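Local atomic coordinates of cellulase (Soil metagenome, PDB entry 5I2U), a protein that acts as a salt-tolerant cellulase of glycoside hydrolase family 5, probably hydrolysing the beta-1,4-glycosidic bonds of cellulose on a TIM-barrel scaffold. Residues I96-Y100 with R101-E105; S196-W199 with D200-H204; D259-G263 with I264-K268; D309-P313 with W314-T318. One frame throughout, in Å; residues are numbered along the deposited sequence.

Contact 1 of 4, residues I96-Y100 with R101-E105; sequences IEDNY and RENPE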
# COMPACT_ATOMS: atom_id res chain seq x y z
N ILE A 96 2.60 -9.87 -15.38
CA ILE A 96 3.66 -10.88 -15.27
C ILE A 96 3.00 -12.27 -15.16
O ILE A 96 1.82 -12.37 -14.80
CB ILE A 96 4.66 -10.59 -14.10
CG1 ILE A 96 5.19 -9.15 -14.16
CG2 ILE A 96 5.84 -11.57 -14.13
CD1 ILE A 96 5.85 -8.65 -12.88
N GLU A 97 3.74 -13.30 -15.56
CA GLU A 97 3.27 -14.68 -15.59
C GLU A 97 2.65 -15.09 -14.26
O GLU A 97 3.12 -14.69 -13.20
CB GLU A 97 4.45 -15.63 -15.91
CG GLU A 97 4.92 -15.66 -17.37
CD GLU A 97 5.89 -14.56 -17.76
OE1 GLU A 97 5.91 -13.49 -17.11
OE2 GLU A 97 6.65 -14.74 -18.73
N ASP A 98 1.58 -15.87 -14.34
CA ASP A 98 0.89 -16.45 -13.16
C ASP A 98 0.09 -15.43 -12.30
O ASP A 98 -0.23 -15.69 -11.13
CB ASP A 98 1.90 -17.25 -12.31
CG ASP A 98 1.32 -18.52 -11.75
OD1 ASP A 98 0.32 -19.04 -12.31
OD2 ASP A 98 1.86 -19.00 -10.71
N ASN A 99 -0.26 -14.30 -12.90
CA ASN A 99 -1.08 -13.26 -12.27
C ASN A 99 -2.53 -13.67 -12.03
O ASN A 99 -2.94 -14.77 -12.40
CB ASN A 99 -1.05 -12.00 -13.14
CG ASN A 99 -1.73 -12.21 -14.48
OD1 ASN A 99 -2.95 -12.34 -14.55
ND2 ASN A 99 -0.95 -12.25 -15.55
N TYR A 100 -3.32 -12.76 -11.43
CA TYR A 100 -4.72 -13.01 -11.07
C TYR A 100 -5.64 -13.42 -12.25
O TYR A 100 -6.44 -14.33 -12.11
CB TYR A 100 -5.29 -11.79 -10.32
CG TYR A 100 -6.78 -11.83 -10.04
CD1 TYR A 100 -7.31 -12.66 -9.07
CD2 TYR A 100 -7.66 -11.03 -10.77
CE1 TYR A 100 -8.68 -12.70 -8.82
CE2 TYR A 100 -9.04 -11.05 -10.53
CZ TYR A 100 -9.54 -11.89 -9.56
OH TYR A 100 -10.89 -11.91 -9.32
N ARG A 101 -5.48 -12.76 -13.40
CA ARG A 101 -6.27 -13.07 -14.60
C ARG A 101 -6.01 -14.50 -15.10
O ARG A 101 -6.93 -15.25 -15.39
CB ARG A 101 -5.99 -12.04 -15.70
CG ARG A 101 -6.43 -10.64 -15.30
CD ARG A 101 -5.97 -9.52 -16.22
NE ARG A 101 -4.51 -9.43 -16.32
CZ ARG A 101 -3.76 -9.86 -17.34
NH1 ARG A 101 -4.28 -10.45 -18.42
NH2 ARG A 101 -2.44 -9.71 -17.28
N GLU A 102 -4.73 -14.87 -15.16
CA GLU A 102 -4.32 -16.19 -15.61
C GLU A 102 -4.55 -17.27 -14.53
O GLU A 102 -4.89 -18.40 -14.86
CB GLU A 102 -2.86 -16.12 -16.08
CG GLU A 102 -2.31 -17.35 -16.76
CD GLU A 102 -0.79 -17.41 -16.69
OE1 GLU A 102 -0.16 -16.35 -16.92
OE2 GLU A 102 -0.25 -18.51 -16.39
N ASN A 103 -4.41 -16.93 -13.25
CA ASN A 103 -4.52 -17.93 -12.17
C ASN A 103 -5.09 -17.27 -10.91
O ASN A 103 -4.34 -16.96 -9.98
CB ASN A 103 -3.14 -18.58 -11.93
CG ASN A 103 -3.18 -19.75 -10.95
OD1 ASN A 103 -4.21 -20.06 -10.36
ND2 ASN A 103 -2.03 -20.39 -10.76
N PRO A 104 -6.42 -17.06 -10.87
CA PRO A 104 -7.04 -16.41 -9.71
C PRO A 104 -7.09 -17.26 -8.43
O PRO A 104 -7.10 -16.71 -7.33
CB PRO A 104 -8.46 -16.06 -10.19
CG PRO A 104 -8.75 -17.05 -11.28
CD PRO A 104 -7.42 -17.38 -11.91
N GLU A 105 -7.10 -18.59 -8.57
CA GLU A 105 -7.10 -19.48 -7.41
C GLU A 105 -5.80 -19.32 -6.60
O GLU A 105 -5.84 -19.23 -5.36
CB GLU A 105 -7.26 -20.94 -7.88
CG GLU A 105 -7.29 -21.99 -6.78
CD GLU A 105 -8.54 -21.96 -5.92
OE1 GLU A 105 -9.46 -21.15 -6.16
OE2 GLU A 105 -8.61 -22.77 -4.96

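Contact 2 of 4, residues S196-W199 with D200-H204; sequences SPHW and DQDLH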
# COMPACT_ATOMS: atom_id res chain seq x y z
N SER A 196 -3.30 7.04 -9.40
CA SER A 196 -3.34 8.06 -10.44
C SER A 196 -2.21 7.82 -11.45
O SER A 196 -1.27 7.06 -11.16
CB SER A 196 -3.25 9.46 -9.82
OG SER A 196 -2.06 9.65 -9.10
N PRO A 197 -2.30 8.45 -12.64
CA PRO A 197 -1.33 8.12 -13.70
C PRO A 197 0.11 8.50 -13.39
O PRO A 197 0.38 9.28 -12.46
CB PRO A 197 -1.85 8.89 -14.93
CG PRO A 197 -3.25 9.28 -14.60
CD PRO A 197 -3.29 9.43 -13.11
N HIS A 198 1.02 7.91 -14.16
CA HIS A 198 2.46 8.02 -13.95
C HIS A 198 2.85 7.51 -12.57
O HIS A 198 3.54 8.19 -11.81
CB HIS A 198 2.97 9.44 -14.24
CG HIS A 198 2.87 9.82 -15.68
ND1 HIS A 198 1.90 10.67 -16.17
CD2 HIS A 198 3.60 9.44 -16.75
CE1 HIS A 198 2.04 10.80 -17.47
NE2 HIS A 198 3.07 10.07 -17.85
N TRP A 199 2.41 6.29 -12.26
CA TRP A 199 2.81 5.56 -11.05
C TRP A 199 2.44 6.32 -9.79
O TRP A 199 3.25 6.47 -8.88
CB TRP A 199 4.31 5.22 -11.14
CG TRP A 199 4.61 4.56 -12.45
CD1 TRP A 199 4.36 3.26 -12.79
CD2 TRP A 199 5.15 5.19 -13.63
NE1 TRP A 199 4.75 3.03 -14.09
CE2 TRP A 199 5.23 4.19 -14.63
CE3 TRP A 199 5.58 6.49 -13.93
CZ2 TRP A 199 5.73 4.45 -15.91
CZ3 TRP A 199 6.09 6.75 -15.21
CH2 TRP A 199 6.15 5.73 -16.19
N ASP A 200 1.20 6.80 -9.75
CA ASP A 200 0.69 7.63 -8.66
C ASP A 200 1.56 8.88 -8.40
O ASP A 200 1.88 9.19 -7.25
CB ASP A 200 0.50 6.81 -7.38
CG ASP A 200 -0.14 5.46 -7.65
OD1 ASP A 200 -1.21 5.42 -8.29
OD2 ASP A 200 0.45 4.44 -7.22
N GLN A 201 1.94 9.57 -9.48
CA GLN A 201 2.64 10.87 -9.39
C GLN A 201 1.78 12.07 -9.80
O GLN A 201 2.10 13.20 -9.46
CB GLN A 201 3.91 10.85 -10.23
CG GLN A 201 4.98 9.88 -9.74
CD GLN A 201 6.09 9.65 -10.75
OE1 GLN A 201 6.30 10.47 -11.65
NE2 GLN A 201 6.78 8.53 -10.62
N ASP A 202 0.66 11.83 -10.50
CA ASP A 202 -0.16 12.93 -11.04
C ASP A 202 -1.27 13.38 -10.10
O ASP A 202 -2.42 13.48 -10.50
CB ASP A 202 -0.73 12.54 -12.41
CG ASP A 202 0.35 12.32 -13.44
OD1 ASP A 202 1.50 12.74 -13.18
OD2 ASP A 202 0.07 11.73 -14.50
N LEU A 203 -0.89 13.71 -8.87
CA LEU A 203 -1.83 14.24 -7.89
C LEU A 203 -2.34 15.63 -8.26
O LEU A 203 -3.47 15.97 -7.92
CB LEU A 203 -1.18 14.30 -6.50
CG LEU A 203 -0.80 12.98 -5.84
CD1 LEU A 203 -0.01 13.27 -4.58
CD2 LEU A 203 -2.02 12.14 -5.52
N HIS A 204 -1.49 16.43 -8.90
CA HIS A 204 -1.90 17.71 -9.51
C HIS A 204 -3.08 17.61 -10.52
O HIS A 204 -3.88 18.55 -10.61
CB HIS A 204 -0.70 18.41 -10.16
CG HIS A 204 -0.25 17.78 -11.45
ND1 HIS A 204 -0.03 16.42 -11.59
CD2 HIS A 204 0.05 18.33 -12.64
CE1 HIS A 204 0.36 16.17 -12.83
NE2 HIS A 204 0.42 17.31 -13.48
O HOH W 1 5.94 6.74 -8.71

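Contact 3 of 4, residues D259-G263 with I264-K268; sequences DGRLG and IEEWK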
# COMPACT_ATOMS: atom_id res chain seq x y z
N ASP A 259 15.93 -1.11 -8.11
CA ASP A 259 17.35 -1.45 -8.02
C ASP A 259 18.20 -0.17 -7.96
O ASP A 259 17.69 0.87 -7.56
CB ASP A 259 17.74 -2.36 -9.20
CG ASP A 259 18.89 -3.32 -8.87
OD1 ASP A 259 19.36 -3.34 -7.71
OD2 ASP A 259 19.32 -4.03 -9.79
N GLY A 260 19.49 -0.25 -8.29
CA GLY A 260 20.39 0.89 -8.21
C GLY A 260 20.70 1.31 -6.78
O GLY A 260 20.64 0.51 -5.86
N ARG A 261 21.04 2.59 -6.63
CA ARG A 261 21.52 3.15 -5.36
C ARG A 261 20.47 3.08 -4.25
O ARG A 261 19.26 3.20 -4.51
CB ARG A 261 21.92 4.61 -5.57
CG ARG A 261 22.63 5.27 -4.40
CD ARG A 261 23.20 6.63 -4.81
NE ARG A 261 22.12 7.57 -5.14
CZ ARG A 261 21.54 8.41 -4.29
NH1 ARG A 261 21.92 8.50 -3.01
NH2 ARG A 261 20.56 9.20 -4.73
N LEU A 262 20.94 2.89 -3.03
CA LEU A 262 20.10 3.08 -1.86
C LEU A 262 20.35 4.51 -1.38
O LEU A 262 21.42 4.80 -0.86
CB LEU A 262 20.42 2.04 -0.77
CG LEU A 262 19.50 2.02 0.46
CD1 LEU A 262 18.03 1.84 0.08
CD2 LEU A 262 19.94 0.92 1.42
N GLY A 263 19.38 5.40 -1.59
CA GLY A 263 19.50 6.80 -1.18
C GLY A 263 19.10 7.01 0.27
O GLY A 263 17.98 7.44 0.55
N ILE A 264 20.03 6.75 1.18
CA ILE A 264 19.73 6.76 2.62
C ILE A 264 19.33 8.12 3.18
O ILE A 264 18.38 8.21 3.97
CB ILE A 264 20.91 6.19 3.43
CG1 ILE A 264 21.02 4.70 3.11
CG2 ILE A 264 20.74 6.41 4.94
CD1 ILE A 264 22.31 4.06 3.55
N GLU A 265 20.05 9.17 2.78
CA GLU A 265 19.70 10.53 3.20
C GLU A 265 18.36 10.96 2.61
O GLU A 265 17.52 11.51 3.32
CB GLU A 265 20.83 11.52 2.87
CG GLU A 265 22.08 11.22 3.64
CD GLU A 265 22.87 12.47 3.98
OE1 GLU A 265 23.44 13.07 3.05
OE2 GLU A 265 22.91 12.84 5.18
N GLU A 266 18.15 10.65 1.33
CA GLU A 266 16.89 10.96 0.64
C GLU A 266 15.70 10.23 1.30
O GLU A 266 14.63 10.81 1.45
CB GLU A 266 16.97 10.61 -0.85
CG GLU A 266 17.99 11.43 -1.65
CD GLU A 266 19.41 10.86 -1.62
OE1 GLU A 266 19.76 10.09 -0.70
OE2 GLU A 266 20.19 11.19 -2.53
N TRP A 267 15.90 8.96 1.67
CA TRP A 267 14.90 8.22 2.45
C TRP A 267 14.55 8.94 3.75
O TRP A 267 13.36 9.12 4.06
CB TRP A 267 15.37 6.79 2.75
CG TRP A 267 14.43 6.04 3.65
CD1 TRP A 267 14.63 5.69 4.95
CD2 TRP A 267 13.12 5.60 3.31
NE1 TRP A 267 13.52 5.03 5.45
CE2 TRP A 267 12.59 4.95 4.45
CE3 TRP A 267 12.35 5.67 2.14
CZ2 TRP A 267 11.31 4.39 4.47
CZ3 TRP A 267 11.08 5.09 2.15
CH2 TRP A 267 10.57 4.46 3.31
N LYS A 268 15.56 9.34 4.52
CA LYS A 268 15.29 10.12 5.73
C LYS A 268 14.48 11.40 5.47
O LYS A 268 13.63 11.75 6.28
CB LYS A 268 16.57 10.46 6.48
CG LYS A 268 16.31 11.39 7.67
CD LYS A 268 17.32 11.24 8.79
CE LYS A 268 16.99 12.19 9.93
NZ LYS A 268 18.20 12.46 10.76

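Contact 4 of 4, residues D309-P313 with W314-T318; sequences DLLKP and WGKLT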
# COMPACT_ATOMS: atom_id res chain seq x y z
N ASP A 309 21.59 -10.61 9.83
CA ASP A 309 22.36 -11.04 8.63
C ASP A 309 21.48 -11.37 7.41
O ASP A 309 21.96 -11.37 6.28
CB ASP A 309 23.27 -12.25 8.96
CG ASP A 309 22.52 -13.41 9.61
OD1 ASP A 309 21.93 -13.22 10.68
OD2 ASP A 309 22.53 -14.52 9.06
N LEU A 310 20.21 -11.68 7.65
CA LEU A 310 19.25 -12.01 6.59
C LEU A 310 18.56 -10.80 6.02
O LEU A 310 17.90 -10.90 4.97
CB LEU A 310 18.21 -13.00 7.13
CG LEU A 310 18.79 -14.40 7.38
CD1 LEU A 310 17.86 -15.22 8.28
CD2 LEU A 310 19.01 -15.13 6.06
N LEU A 311 18.69 -9.67 6.69
CA LEU A 311 18.15 -8.42 6.22
C LEU A 311 19.13 -7.78 5.27
O LEU A 311 20.31 -7.68 5.58
CB LEU A 311 17.91 -7.47 7.39
CG LEU A 311 16.88 -7.92 8.41
CD1 LEU A 311 16.85 -6.95 9.59
CD2 LEU A 311 15.50 -8.05 7.77
N LYS A 312 18.65 -7.39 4.11
CA LYS A 312 19.42 -6.58 3.20
C LYS A 312 19.55 -5.17 3.80
O LYS A 312 18.77 -4.80 4.68
CB LYS A 312 18.74 -6.52 1.83
CG LYS A 312 18.79 -7.82 1.04
CD LYS A 312 19.97 -7.86 0.07
CE LYS A 312 19.76 -7.00 -1.16
NZ LYS A 312 18.72 -7.58 -2.07
N PRO A 313 20.52 -4.37 3.33
CA PRO A 313 20.64 -2.97 3.77
C PRO A 313 19.31 -2.19 3.79
O PRO A 313 18.98 -1.56 4.79
CB PRO A 313 21.60 -2.37 2.75
CG PRO A 313 22.42 -3.51 2.26
CD PRO A 313 21.57 -4.74 2.36
N TRP A 314 18.54 -2.29 2.70
CA TRP A 314 17.19 -1.69 2.63
C TRP A 314 16.21 -2.32 3.63
O TRP A 314 15.33 -1.63 4.15
CB TRP A 314 16.67 -1.75 1.19
CG TRP A 314 15.23 -1.38 0.99
CD1 TRP A 314 14.32 -2.11 0.34
CD2 TRP A 314 14.55 -0.21 1.47
NE1 TRP A 314 13.10 -1.48 0.34
CE2 TRP A 314 13.21 -0.31 1.04
CE3 TRP A 314 14.94 0.92 2.21
CZ2 TRP A 314 12.25 0.66 1.33
CZ3 TRP A 314 13.98 1.90 2.49
CH2 TRP A 314 12.65 1.76 2.05
N GLY A 315 16.37 -3.61 3.91
CA GLY A 315 15.61 -4.31 4.95
C GLY A 315 15.86 -3.73 6.33
O GLY A 315 14.92 -3.42 7.05
N LYS A 316 17.13 -3.58 6.68
CA LYS A 316 17.51 -2.98 7.95
C LYS A 316 16.99 -1.55 8.10
O LYS A 316 16.46 -1.18 9.16
CB LYS A 316 19.04 -3.00 8.12
CG LYS A 316 19.64 -4.38 8.34
CD LYS A 316 21.14 -4.28 8.59
CE LYS A 316 21.78 -5.62 8.96
NZ LYS A 316 22.00 -6.47 7.76
N LEU A 317 17.17 -0.75 7.05
CA LEU A 317 16.72 0.63 7.04
C LEU A 317 15.19 0.74 7.17
O LEU A 317 14.68 1.62 7.88
CB LEU A 317 17.20 1.31 5.76
CG LEU A 317 16.86 2.79 5.57
CD1 LEU A 317 17.37 3.60 6.74
CD2 LEU A 317 17.47 3.29 4.27
N THR A 318 14.47 -0.16 6.48
CA THR A 318 13.01 -0.23 6.59
C THR A 318 12.56 -0.65 8.00
O THR A 318 11.67 -0.03 8.58
CB THR A 318 12.40 -1.22 5.55
OG1 THR A 318 12.69 -0.76 4.21
CG2 THR A 318 10.89 -1.33 5.71

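Contact 1 of 4, residues I96-Y100 with R101-E105
Asn99 and Asp98 reach forward to Arg101, Glu102 and Asn103 in a local turn-and-cap network on the surface, in the loop between strand 87-93 and helix 104-120. The evidence lies first in the Asn99 amide. With chi1 at 66°, its CG sits between backbone N and carbonyl carbon, and OD1 is turned onto the chain ahead. There Asn99 OD1 accepts Glu102 N at 3.2 Å, from above the carbonyl plane, and a weaker, more bent bond from Arg101 N. At the other end, Asn99 ND2 donates back to Ile96 O at 2.9 Å, spanning the type II beta turn from Ile96 to Asn99. Replacing Asn99 with an alanine would probably leave that turn without its side-chain tie and Glu102 N without this acceptor. Asn99 OD1 also lies over one face of the Arg101 guanidinium, toward its rim, the amide and guanidinium planes 20° apart, while Arg101 NH2 bonds to Leu94 O.

This loop is a beta-alpha connection of the TIM barrel, and Asn103 is the N-cap of the next helix, its OD1 taking Phe106 N. Asn103 ND2 donates to Asp98 OD1 at 3.1 Å, and Asn103 N to Asn99 O at 2.7 Å. Asp98 N meets Glu102 OE1 at 3.1 Å, from above the carboxylate plane. Tyr100 CE1 touches Pro104 CB at 3.6 Å, and the Tyr100 ring makes an edge-to-face pair with Phe142.

Contact 2 of 4, residues S196-W199 with D200-H204
His198 and Asp202 supply the straightest hydrogen bond of this tight turn: ND1 of His198 donates to OD2 of Asp202 at 2.7 Å with an angle of 172°. The oxygen lies in the imidazole plane and offers its syn lone pair, although ring and carboxylate planes are 61° apart. A second carboxylate bond holds the start of the turn, where Ser196 N meets the anti lone pair of Asp200 OD1 at 2.9 Å.

Backbone bonds answer these. Asp200 N returns to Ser196 O at 2.9 Å, making that pair reciprocal, and Pro197 O accepts Asp202 N at 3.2 Å besides a weak bond from Gln201 N. Positive phi and psi at His198, Trp199 and Asp200 make this a left-handed helical turn. Asp202 then centres an inverse gamma turn at the N-cap position of helix 203-208, without a capping bond from its side chain.

One water joins Trp199 O to Gln201 NE2, 2.7 Å from each, giving to the first and accepting from the second. By contrast, Ser196 OG is buried with no polar partner in the model.

The turn follows barrel strand 192-194. Pro197 packs on Trp169 and Val172 of helix 169-186, Asp200 on Thr220 and His222 of strand 217-224, and Leu203 bridges that strand and helix 230-241.

Contact 3 of 4, residues D259-G263 with I264-K268
Arg261 grips Glu266 end-on with two nitrogens, both directed at the same oxygen. Arg261 NH2 lies 3.0 Å from Glu266 OE2 and NH1 of Arg261 lies 3.2 Å from that atom, a salt bridge in which OE2 is near the guanidinium plane. The planes of the two groups are 52° apart, and both nitrogens reach OE2 from the same face of the carboxylate. A bend in the glutamate chain at chi2, 86°, folds the carboxylate back over the start of the helix. The other oxygen, Glu266 OE1, thereby comes to 3.3 Å from Gly263 CA, a position where the glycine has no CB to stand in the way. Were Glu266 an alanine, the Arg261 guanidinium would probably lose this anionic mate and be freer to turn, with a gap beside Gly263.

What positions the pair is the helix start itself. Gly263, at the N-cap position, has its O met by Trp267 N at 2.8 Å and 163°, the first i to i+4 bond here. It is also the centre of an inverse gamma turn, closed by a weak bond of 3.1 Å from Ile264 N to Leu262 O. Leu262 CG and Ile264 CG1 touch at 4.1 Å, adding an apolar contact beside that turn.

Further out, Arg261 N bonds to Glu255 OE2, and Trp267 NE1 to Ser321 OG. The loop leads from barrel strand 246-252 into helix 264-276, and its Leu262 touches Pro313 and Trp314. The helix itself packs on helix 313-325 through Ile264 and Trp267, both against Leu317.

Contact 4 of 4, residues D309-P313 with W314-T318
Lys312 O accepts Lys316 N at 2.9 Å and Pro313 O accepts Leu317 N at 3.0 Å, two nearly straight i to i+4 bonds that open helix 313-325 right after an extended Leu311-Lys312 approach. Lys312 holds the N-cap position, and Pro313 is the first residue of the helix, where no amide hydrogen is needed for an i to i+4 bond.

Among the side chains, that of Lys316 reaches back across Leu311, in the loop that leads into the helix. Lys316 CG rests on Leu311 CB at 3.7 Å, and the aliphatic part stays extended until a bend at chi4 (79°) turns NZ toward the carbonyl oxygen of Leu311. Lys316 NZ then donates to Leu311 O at 3.0 Å, approaching tilted from the carbonyl plane, and also to Glu308 O, so two backbone oxygens, one of Leu311 and one of Glu308 just before this segment, are bound by one ammonium group. A phosphate, probably from the crystallisation liquor, is a weak, long partner of the same nitrogen. Gly315, one residue earlier, faces Leu311 CB with no side chain of its own, which lets the leucine lie close to the helix backbone.

The helix that starts here follows the last strand of the TIM barrel, 281-286, and is the last helix of the model. One turn on, Thr318 bonds back to Trp314 O twice: OG1 at 2.8 Å and N at 2.9 Å reach that oxygen from opposite faces of its plane. The same hydroxyl oxygen stands 3.0 Å above the Trp314 ring, over its centre. The indole reaches the barrel through NE1, which donates to Trp284 O, while Lys312 NZ ties the loop to Glu291 O and Ser294 O.

Overall arrangement
All four contacts lie in connections that follow strands of the eight-stranded parallel barrel, in series along the chain: contact 1 after strand 87-93, contact 2 after 192-194, contact 3 after 246-252 and contact 4 after 281-286. Contacts 1 and 2 stand apart: centre to centre, contact 1 is about 26 Å from contact 2 and about 32 Å from contact 3, and contacts 2 and 3, about 21 Å apart, do not touch. Contacts 3 and 4, centres about 13 Å apart, touch directly: Trp267 CH2 meets Trp314 CH2 at 3.6 Å in an edge-to-face pair. The last two helices, 264-276 and 313-325, are thus packed together at their N-terminal ends, with helix 313-325 also resting on strand 281-286.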